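Local structure of pectate lyase (Paenibacillus sp. 0602, 5GT5) at residues I263-D272 against H286-A297; T187-G195 against R422-K433. The protein cleaves polygalacturonate and pectins of varying methyl esterification by endo-acting eliminative lysis, probably with the help of calcium. The protein carries 1 engineered substitution. All coordinates share one frame; numbering follows the deposited sequence.

In the fold
Contacts 1 and 2 meet on the wall of a right-handed parallel beta-helix, where strands 184-194 and 262-271 run side by side. Their centres lie about 10 Å apart, and backbone pairs probably hydrogen-bond them together: Thr264 O to Ile188 N at 2.8 Å and Phe193 O to Lys271 N at 2.7 Å. Contact 1 carries the wall onward to the next turn, and contact 2 brings a segment from near the C-terminus back against it. In contact 1, the side chain of Tyr270 is about 8 Å from that of Arg276, probably the catalytic arginine, and that of Ile263 about 8 Å from the side chain of Asp178, a likely calcium ligand. Contact 2 lies away from these sites.

Contact 1 of 2, residues I263-D272 against H286-A297; sequences ITLHHNVYKD and HAYNIIMDATDA
Leu265 and Tyr270 trade backbone hydrogen bonds with His286, Tyr288, Ile291 and Asp293, pairing successive turns of the right-handed parallel beta-helix characteristic of polysaccharide lyase family 1. Leu265 N reaches His286 O at 2.8 Å, and Tyr270 N reaches Ile291 O at the same length. Both chains turn at matching residues, His267 and Asn289, each with left-handed helical backbone angles, and pairing resumes beyond the bend.

Aromatic packing begins with His266 and Tyr288. The Tyr288 torsion (chi1 69°) swings its ring under His266 CB, which stands 3.4 Å from the ring centroid; the like torsion of His266 (78°) turns the imidazole the same way, so that Tyr288 OH comes over its centre. One step on, Asn289 CB covers a face of the His267 ring, whose NE2 bonds to Asp414. Among the apolar contacts, Ile290 CD1 meets Tyr270 CE2 at 3.9 Å; the tyrosine hydroxyl bonds to His247.

Charges gather at the far end. Lys271 NZ makes a weak salt bridge to Asp296 OD2, and Asp272 OD2 lies 2.5 Å from that same Asp296 oxygen, suggesting that one acid is protonated. Asp272 OD1 accepts Ala297 N at 3.1 Å, from above the carboxylate plane.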
loop_
_atom_site.group_PDB
_atom_site.type_symbol
_atom_site.label_atom_id
_atom_site.label_comp_id
_atom_site.label_asym_id
_atom_site.label_seq_id
_atom_site.Cartn_x
_atom_site.Cartn_y
_atom_site.Cartn_z
ATOM N N ILE A 263 -8.325 -4.889 8.217
ATOM C CA ILE A 263 -9.560 -4.123 8.171
ATOM C C ILE A 263 -9.909 -3.507 9.528
ATOM O O ILE A 263 -9.736 -4.139 10.574
ATOM C CB ILE A 263 -10.719 -5.000 7.631
ATOM C CG1 ILE A 263 -11.954 -4.149 7.386
ATOM C CG2 ILE A 263 -11.084 -6.169 8.561
ATOM C CD1 ILE A 263 -13.001 -4.856 6.500
ATOM N N THR A 264 -10.367 -2.259 9.490
ATOM C CA THR A 264 -10.912 -1.561 10.647
ATOM C C THR A 264 -12.368 -1.284 10.392
ATOM O O THR A 264 -12.727 -0.745 9.329
ATOM C CB THR A 264 -10.210 -0.206 10.858
ATOM O OG1 THR A 264 -8.798 -0.422 10.946
ATOM C CG2 THR A 264 -10.715 0.499 12.109
ATOM N N LEU A 265 -13.218 -1.618 11.372
ATOM C CA LEU A 265 -14.659 -1.269 11.356
ATOM C C LEU A 265 -14.932 -0.344 12.541
ATOM O O LEU A 265 -14.570 -0.688 13.669
ATOM C CB LEU A 265 -15.518 -2.530 11.545
ATOM C CG LEU A 265 -15.198 -3.711 10.619
ATOM C CD1 LEU A 265 -16.040 -4.916 10.998
ATOM C CD2 LEU A 265 -15.423 -3.335 9.148
ATOM N N HIS A 266 -15.569 0.803 12.341
ATOM C CA HIS A 266 -15.874 1.639 13.500
ATOM C C HIS A 266 -17.036 2.569 13.273
ATOM O O HIS A 266 -17.266 3.037 12.140
ATOM C CB HIS A 266 -14.634 2.381 14.048
ATOM C CG HIS A 266 -14.227 3.580 13.274
ATOM N ND1 HIS A 266 -14.750 4.838 13.523
ATOM C CD2 HIS A 266 -13.317 3.744 12.281
ATOM C CE1 HIS A 266 -14.200 5.706 12.704
ATOM N NE2 HIS A 266 -13.318 5.070 11.934
ATOM N N HIS A 267 -17.791 2.824 14.350
ATOM C CA HIS A 267 -18.986 3.685 14.267
ATOM C C HIS A 267 -19.945 3.187 13.186
ATOM O O HIS A 267 -20.578 3.958 12.466
ATOM C CB HIS A 267 -18.590 5.177 14.097
ATOM C CG HIS A 267 -17.906 5.731 15.306
ATOM N ND1 HIS A 267 -16.540 5.621 15.516
ATOM C CD2 HIS A 267 -18.398 6.325 16.430
ATOM C CE1 HIS A 267 -16.231 6.112 16.698
ATOM N NE2 HIS A 267 -17.344 6.570 17.267
ATOM N N ASN A 268 -20.052 1.859 13.084
ATOM C CA ASN A 268 -21.019 1.230 12.180
ATOM C C ASN A 268 -22.145 0.621 12.961
ATOM O O ASN A 268 -21.947 0.162 14.098
ATOM C CB ASN A 268 -20.408 0.099 11.352
ATOM C CG ASN A 268 -19.304 0.565 10.439
ATOM O OD1 ASN A 268 -19.270 1.734 9.993
ATOM N ND2 ASN A 268 -18.380 -0.356 10.142
ATOM N N VAL A 269 -23.326 0.600 12.351
ATOM C CA VAL A 269 -24.480 -0.118 12.921
ATOM C C VAL A 269 -24.804 -1.316 12.050
ATOM O O VAL A 269 -25.009 -1.169 10.838
ATOM C CB VAL A 269 -25.726 0.796 13.020
ATOM C CG1 VAL A 269 -26.965 0.022 13.522
ATOM C CG2 VAL A 269 -25.444 1.986 13.916
ATOM N N TYR A 270 -24.819 -2.502 12.661
ATOM C CA TYR A 270 -25.188 -3.753 11.985
ATOM C C TYR A 270 -26.528 -4.172 12.554
ATOM O O TYR A 270 -26.582 -4.770 13.636
ATOM C CB TYR A 270 -24.127 -4.848 12.240
ATOM C CG TYR A 270 -22.779 -4.487 11.626
ATOM C CD1 TYR A 270 -22.505 -4.776 10.296
ATOM C CD2 TYR A 270 -21.803 -3.850 12.389
ATOM C CE1 TYR A 270 -21.297 -4.392 9.707
ATOM C CE2 TYR A 270 -20.570 -3.499 11.834
ATOM C CZ TYR A 270 -20.334 -3.764 10.486
ATOM O OH TYR A 270 -19.125 -3.404 9.943
ATOM N N LYS A 271 -27.614 -3.792 11.869
ATOM C CA LYS A 271 -28.952 -4.046 12.351
ATOM C C LYS A 271 -29.542 -5.250 11.655
ATOM O O LYS A 271 -29.735 -5.241 10.432
ATOM C CB LYS A 271 -29.826 -2.812 12.110
ATOM C CG LYS A 271 -31.223 -2.982 12.703
ATOM C CD LYS A 271 -32.110 -1.750 12.442
ATOM C CE LYS A 271 -33.547 -1.972 12.937
ATOM N NZ LYS A 271 -34.463 -2.535 11.895
ATOM N N ASP A 272 -29.804 -6.299 12.443
ATOM C CA ASP A 272 -30.382 -7.528 11.920
ATOM C C ASP A 272 -29.513 -8.116 10.823
ATOM O O ASP A 272 -29.995 -8.536 9.760
ATOM C CB ASP A 272 -31.825 -7.288 11.462
ATOM C CG ASP A 272 -32.692 -6.778 12.596
ATOM O OD1 ASP A 272 -32.625 -7.388 13.695
ATOM O OD2 ASP A 272 -33.410 -5.766 12.386
ATOM N N HIS A 286 -9.936 -5.096 13.306
ATOM C CA HIS A 286 -10.201 -4.298 14.498
ATOM C C HIS A 286 -11.552 -3.621 14.339
ATOM O O HIS A 286 -11.750 -2.840 13.390
ATOM C CB HIS A 286 -9.068 -3.266 14.663
ATOM C CG HIS A 286 -9.253 -2.323 15.819
ATOM N ND1 HIS A 286 -8.876 -0.999 15.751
ATOM C CD2 HIS A 286 -9.705 -2.530 17.076
ATOM C CE1 HIS A 286 -9.140 -0.411 16.907
ATOM N NE2 HIS A 286 -9.654 -1.305 17.724
ATOM N N ALA A 287 -12.474 -3.924 15.251
ATOM C CA ALA A 287 -13.758 -3.239 15.320
ATOM C C ALA A 287 -13.823 -2.466 16.630
ATOM O O ALA A 287 -13.579 -3.010 17.710
ATOM C CB ALA A 287 -14.896 -4.217 15.224
ATOM N N TYR A 288 -14.117 -1.181 16.528
ATOM C CA TYR A 288 -14.352 -0.379 17.723
ATOM C C TYR A 288 -15.583 0.480 17.571
ATOM O O TYR A 288 -15.909 0.947 16.480
ATOM C CB TYR A 288 -13.121 0.452 18.116
ATOM C CG TYR A 288 -12.710 1.624 17.215
ATOM C CD1 TYR A 288 -11.838 1.431 16.137
ATOM C CD2 TYR A 288 -13.148 2.939 17.484
ATOM C CE1 TYR A 288 -11.398 2.503 15.375
ATOM C CE2 TYR A 288 -12.720 4.025 16.702
ATOM C CZ TYR A 288 -11.871 3.785 15.640
ATOM O OH TYR A 288 -11.436 4.834 14.866
ATOM N N ASN A 289 -16.309 0.682 18.672
ATOM C CA ASN A 289 -17.511 1.516 18.647
ATOM C C ASN A 289 -18.453 1.093 17.532
ATOM O O ASN A 289 -18.956 1.934 16.783
ATOM C CB ASN A 289 -17.164 3.005 18.477
ATOM C CG ASN A 289 -16.474 3.630 19.705
ATOM O OD1 ASN A 289 -15.767 4.628 19.548
ATOM N ND2 ASN A 289 -16.696 3.085 20.902
ATOM N N ILE A 290 -18.689 -0.216 17.425
ATOM C CA ILE A 290 -19.733 -0.708 16.509
ATOM C C ILE A 290 -20.913 -1.222 17.301
ATOM O O ILE A 290 -20.790 -1.457 18.511
ATOM C CB ILE A 290 -19.229 -1.791 15.498
ATOM C CG1 ILE A 290 -18.812 -3.098 16.198
ATOM C CG2 ILE A 290 -18.073 -1.198 14.636
ATOM C CD1 ILE A 290 -18.708 -4.284 15.219
ATOM N N ILE A 291 -22.056 -1.371 16.632
ATOM C CA ILE A 291 -23.271 -1.933 17.224
ATOM C C ILE A 291 -23.689 -3.140 16.410
ATOM O O ILE A 291 -23.795 -3.040 15.176
ATOM C CB ILE A 291 -24.412 -0.917 17.212
ATOM C CG1 ILE A 291 -24.026 0.291 18.065
ATOM C CG2 ILE A 291 -25.707 -1.543 17.743
ATOM C CD1 ILE A 291 -25.063 1.384 18.034
ATOM N N MET A 292 -23.887 -4.288 17.071
ATOM C CA MET A 292 -24.508 -5.437 16.414
ATOM C C MET A 292 -25.839 -5.594 17.118
ATOM O O MET A 292 -25.870 -6.054 18.259
ATOM C CB MET A 292 -23.705 -6.724 16.616
ATOM C CG MET A 292 -22.221 -6.650 16.226
ATOM S SD MET A 292 -21.464 -8.246 16.670
ATOM C CE MET A 292 -19.726 -7.818 16.660
ATOM N N ASP A 293 -26.926 -5.187 16.485
ATOM C CA ASP A 293 -28.258 -5.222 17.090
ATOM C C ASP A 293 -29.138 -6.123 16.255
ATOM O O ASP A 293 -29.642 -5.708 15.192
ATOM C CB ASP A 293 -28.840 -3.812 17.152
ATOM C CG ASP A 293 -30.150 -3.761 17.872
ATOM O OD1 ASP A 293 -30.818 -4.793 18.007
ATOM O OD2 ASP A 293 -30.523 -2.661 18.314
ATOM N N ALA A 294 -29.350 -7.343 16.741
ATOM C CA ALA A 294 -30.103 -8.372 16.014
ATOM C C ALA A 294 -31.478 -8.584 16.667
ATOM O O ALA A 294 -32.048 -9.666 16.570
ATOM C CB ALA A 294 -29.308 -9.711 15.981
ATOM N N THR A 295 -32.020 -7.540 17.290
ATOM C CA THR A 295 -33.320 -7.624 17.989
ATOM C C THR A 295 -34.426 -8.235 17.139
ATOM O O THR A 295 -35.141 -9.150 17.583
ATOM C CB THR A 295 -33.774 -6.227 18.446
ATOM O OG1 THR A 295 -32.855 -5.716 19.421
ATOM C CG2 THR A 295 -35.203 -6.285 19.073
ATOM N N ASP A 296 -34.588 -7.736 15.922
ATOM C CA ASP A 296 -35.668 -8.216 15.072
ATOM C C ASP A 296 -35.429 -9.624 14.560
ATOM O O ASP A 296 -36.357 -10.431 14.426
ATOM C CB ASP A 296 -35.898 -7.252 13.925
ATOM C CG ASP A 296 -36.002 -5.820 14.386
ATOM O OD1 ASP A 296 -36.889 -5.536 15.204
ATOM O OD2 ASP A 296 -35.178 -4.980 13.945
ATOM N N ALA A 297 -34.182 -9.965 14.290
ATOM C CA ALA A 297 -33.890 -11.341 13.917
ATOM C C ALA A 297 -34.211 -12.322 15.052
ATOM O O ALA A 297 -34.770 -13.409 14.818
ATOM C CB ALA A 297 -32.439 -11.469 13.497
#

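Contact 2 of 2, residues T187-G195 against R422-K433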
loop_
_atom_site.group_PDB
_atom_site.type_symbol
_atom_site.label_atom_id
_atom_site.label_comp_id
_atom_site.label_asym_id
_atom_site.label_seq_id
_atom_site.Cartn_x
_atom_site.Cartn_y
_atom_site.Cartn_z
ATOM N N THR A 187 -10.693 0.553 5.803
ATOM C CA THR A 187 -11.497 1.072 6.902
ATOM C C THR A 187 -12.916 1.214 6.441
ATOM O O THR A 187 -13.172 1.811 5.385
ATOM C CB THR A 187 -10.994 2.430 7.422
ATOM O OG1 THR A 187 -9.703 2.246 8.011
ATOM C CG2 THR A 187 -11.965 3.005 8.484
ATOM N N ILE A 188 -13.839 0.667 7.229
ATOM C CA ILE A 188 -15.248 0.921 7.003
ATOM C C ILE A 188 -15.838 1.634 8.213
ATOM O O ILE A 188 -15.825 1.089 9.328
ATOM C CB ILE A 188 -16.042 -0.388 6.718
ATOM C CG1 ILE A 188 -15.383 -1.232 5.606
ATOM C CG2 ILE A 188 -17.492 -0.049 6.383
ATOM C CD1 ILE A 188 -16.128 -2.549 5.240
ATOM N N SER A 189 -16.336 2.868 8.008
ATOM C CA SER A 189 -16.749 3.681 9.153
ATOM C C SER A 189 -18.047 4.421 8.916
ATOM O O SER A 189 -18.448 4.671 7.765
ATOM C CB SER A 189 -15.654 4.665 9.575
ATOM O OG SER A 189 -15.330 5.566 8.519
ATOM N N TRP A 190 -18.728 4.737 10.016
ATOM C CA TRP A 190 -19.912 5.582 9.982
ATOM C C TRP A 190 -20.964 5.059 9.016
ATOM O O TRP A 190 -21.636 5.838 8.340
ATOM C CB TRP A 190 -19.531 7.060 9.665
ATOM C CG TRP A 190 -18.865 7.691 10.844
ATOM C CD1 TRP A 190 -17.523 7.929 11.020
ATOM C CD2 TRP A 190 -19.511 8.117 12.054
ATOM N NE1 TRP A 190 -17.307 8.491 12.269
ATOM C CE2 TRP A 190 -18.514 8.626 12.906
ATOM C CE3 TRP A 190 -20.840 8.166 12.468
ATOM C CZ2 TRP A 190 -18.804 9.124 14.176
ATOM C CZ3 TRP A 190 -21.124 8.679 13.736
ATOM C CH2 TRP A 190 -20.112 9.142 14.566
ATOM N N SER A 191 -21.110 3.743 8.951
ATOM C CA SER A 191 -21.986 3.099 7.963
ATOM C C SER A 191 -23.071 2.261 8.602
ATOM O O SER A 191 -22.896 1.750 9.710
ATOM C CB SER A 191 -21.174 2.278 6.946
ATOM O OG SER A 191 -20.321 3.156 6.193
ATOM N N THR A 192 -24.180 2.144 7.888
ATOM C CA THR A 192 -25.324 1.351 8.344
ATOM C C THR A 192 -25.482 0.127 7.465
ATOM O O THR A 192 -25.412 0.234 6.229
ATOM C CB THR A 192 -26.596 2.201 8.251
ATOM O OG1 THR A 192 -26.492 3.264 9.220
ATOM C CG2 THR A 192 -27.830 1.340 8.545
ATOM N N PHE A 193 -25.669 -1.034 8.106
ATOM C CA PHE A 193 -25.945 -2.295 7.448
ATOM C C PHE A 193 -27.239 -2.772 8.065
ATOM O O PHE A 193 -27.293 -2.952 9.279
ATOM C CB PHE A 193 -24.778 -3.271 7.715
ATOM C CG PHE A 193 -23.425 -2.724 7.313
ATOM C CD1 PHE A 193 -22.708 -1.870 8.172
ATOM C CD2 PHE A 193 -22.879 -3.050 6.070
ATOM C CE1 PHE A 193 -21.460 -1.374 7.796
ATOM C CE2 PHE A 193 -21.649 -2.538 5.673
ATOM C CZ PHE A 193 -20.941 -1.690 6.509
ATOM N N LYS A 194 -28.285 -2.914 7.252
ATOM C CA LYS A 194 -29.607 -3.249 7.809
ATOM C C LYS A 194 -30.331 -4.238 6.934
ATOM O O LYS A 194 -30.064 -4.423 5.740
ATOM C CB LYS A 194 -30.480 -2.004 7.992
ATOM C CG LYS A 194 -30.746 -1.246 6.723
ATOM C CD LYS A 194 -31.570 0.022 7.005
ATOM C CE LYS A 194 -31.761 0.839 5.760
ATOM N NZ LYS A 194 -32.612 2.036 6.069
ATOM N N GLY A 195 -31.283 -4.898 7.565
ATOM C CA GLY A 195 -32.177 -5.790 6.853
ATOM C C GLY A 195 -33.431 -5.100 6.369
ATOM O O GLY A 195 -33.539 -3.857 6.343
ATOM N N ARG A 422 -25.742 7.882 19.728
ATOM C CA ARG A 422 -24.907 8.613 18.760
ATOM C C ARG A 422 -25.069 8.100 17.337
ATOM O O ARG A 422 -25.211 8.895 16.401
ATOM C CB ARG A 422 -23.429 8.569 19.171
ATOM C CG ARG A 422 -22.480 9.272 18.152
ATOM C CD ARG A 422 -22.719 10.784 18.179
ATOM N NE ARG A 422 -21.954 11.524 17.171
ATOM C CZ ARG A 422 -22.329 11.679 15.914
ATOM N NH1 ARG A 422 -23.456 11.146 15.476
ATOM N NH2 ARG A 422 -21.547 12.392 15.090
ATOM N N LEU A 423 -25.036 6.787 17.163
ATOM C CA LEU A 423 -25.052 6.233 15.817
ATOM C C LEU A 423 -26.412 6.205 15.158
ATOM O O LEU A 423 -26.484 6.150 13.936
ATOM C CB LEU A 423 -24.470 4.821 15.822
ATOM C CG LEU A 423 -23.007 4.682 16.262
ATOM C CD1 LEU A 423 -22.552 3.281 15.939
ATOM C CD2 LEU A 423 -22.054 5.730 15.627
ATOM N N THR A 424 -27.492 6.246 15.952
ATOM C CA THR A 424 -28.844 6.231 15.379
ATOM C C THR A 424 -29.459 7.632 15.320
ATOM O O THR A 424 -30.614 7.785 14.939
ATOM C CB THR A 424 -29.794 5.278 16.145
ATOM O OG1 THR A 424 -29.995 5.769 17.484
ATOM C CG2 THR A 424 -29.227 3.874 16.190
ATOM N N ALA A 425 -28.677 8.646 15.685
ATOM C CA ALA A 425 -29.152 10.039 15.620
ATOM C C ALA A 425 -29.312 10.531 14.189
ATOM O O ALA A 425 -28.864 9.886 13.231
ATOM C CB ALA A 425 -28.212 10.959 16.377
ATOM N N SER A 426 -29.928 11.700 14.036
ATOM C CA SER A 426 -30.077 12.301 12.716
ATOM C C SER A 426 -28.726 12.549 12.045
ATOM O O SER A 426 -28.635 12.545 10.808
ATOM C CB SER A 426 -30.842 13.633 12.831
ATOM O OG SER A 426 -30.085 14.564 13.584
ATOM N N ASN A 427 -27.677 12.763 12.834
ATOM C CA ASN A 427 -26.337 12.889 12.275
ATOM C C ASN A 427 -25.487 11.661 12.592
ATOM O O ASN A 427 -24.287 11.775 12.849
ATOM C CB ASN A 427 -25.642 14.139 12.811
ATOM C CG ASN A 427 -25.378 14.056 14.296
ATOM O OD1 ASN A 427 -26.137 13.421 15.038
ATOM N ND2 ASN A 427 -24.293 14.679 14.742
ATOM N N GLY A 428 -26.145 10.498 12.596
ATOM C CA GLY A 428 -25.490 9.244 12.938
ATOM C C GLY A 428 -24.861 8.548 11.753
ATOM O O GLY A 428 -24.468 9.191 10.759
ATOM N N ALA A 429 -24.771 7.227 11.841
ATOM C CA ALA A 429 -24.170 6.422 10.783
ATOM C C ALA A 429 -25.096 6.319 9.570
ATOM O O ALA A 429 -26.320 6.382 9.691
ATOM C CB ALA A 429 -23.841 5.032 11.307
ATOM N N GLY A 430 -24.490 6.152 8.399
ATOM C CA GLY A 430 -25.212 5.919 7.165
ATOM C C GLY A 430 -25.080 7.048 6.148
ATOM O O GLY A 430 -24.567 8.124 6.442
ATOM N N ALA A 431 -25.614 6.749 4.976
ATOM C CA ALA A 431 -25.758 7.709 3.898
ATOM C C ALA A 431 -26.951 8.661 4.134
ATOM O O ALA A 431 -27.899 8.294 4.728
ATOM C CB ALA A 431 -25.908 6.963 2.574
ATOM N N GLY A 432 -26.803 9.848 3.581
ATOM C CA GLY A 432 -27.907 10.811 3.672
ATOM C C GLY A 432 -28.079 11.424 5.029
ATOM O O GLY A 432 -29.082 12.002 5.295
ATOM N N LYS A 433 -27.091 11.310 5.881
ATOM C CA LYS A 433 -27.205 11.660 7.271
ATOM C C LYS A 433 -26.467 12.984 7.527
ATOM O O LYS A 433 -26.955 13.816 8.247
ATOM C CB LYS A 433 -26.769 10.405 8.172
ATOM C CG LYS A 433 -27.912 9.351 8.369
ATOM C CD LYS A 433 -27.827 7.884 7.761
ATOM C CE LYS A 433 -28.502 6.621 8.497
ATOM N NZ LYS A 433 -28.691 5.055 8.159
HETATM O O HOH W 1 -31.347 3.380 8.409
#
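Gly430 N donates to Trp190 O at 2.9 Å, a nearly straight bond (167°) although the donor stands well above the carbonyl plane. It ties the irregular segment 422-433 to the outside of the parallel beta-helix, at the bend where strand 184-194 is interrupted. Gly430 has a positive phi, and a CB there would run into the preceding carbonyl oxygen and Thr192 OG1. Lys433 NZ is modelled 3.0 Å from Thr192 OG1 as its donor, but this bond is doubtful because the lysine chain is built too close to Ala429 O.

Within the segment, Arg422 NH1 bonds to Asn427 O at 2.8 Å, with that oxygen in the guanidinium plane, and NH2 bonds to Tyr7. With CG anti to the backbone N (chi1 177°) and a bend at chi2, the arginine chain brings a face of its guanidinium to the CH2 corner of the Trp190 indole: Trp190 CH2 sits 3.5 Å above the Arg422 guanidinium plane, over its centre, the two planes 44° apart. With an alanine at Arg422, the rim of Trp190 would probably lose this cover and Asn427 O its side-chain donor.

The indole packs outward from there. Leu423 CD2 touches Trp190 CZ3 at 3.6 Å, while Gly428 C and Ala429 N approach the ring's edge; at its other end NE1 bonds to Asp6 O. Ala429 N in turn bonds to Leu423 O, folding the segment back beside the indole. Beyond the ring, the methyl of Ala429 packs onto the backbone of the bend, its CB 3.8 Å from Ser191 O.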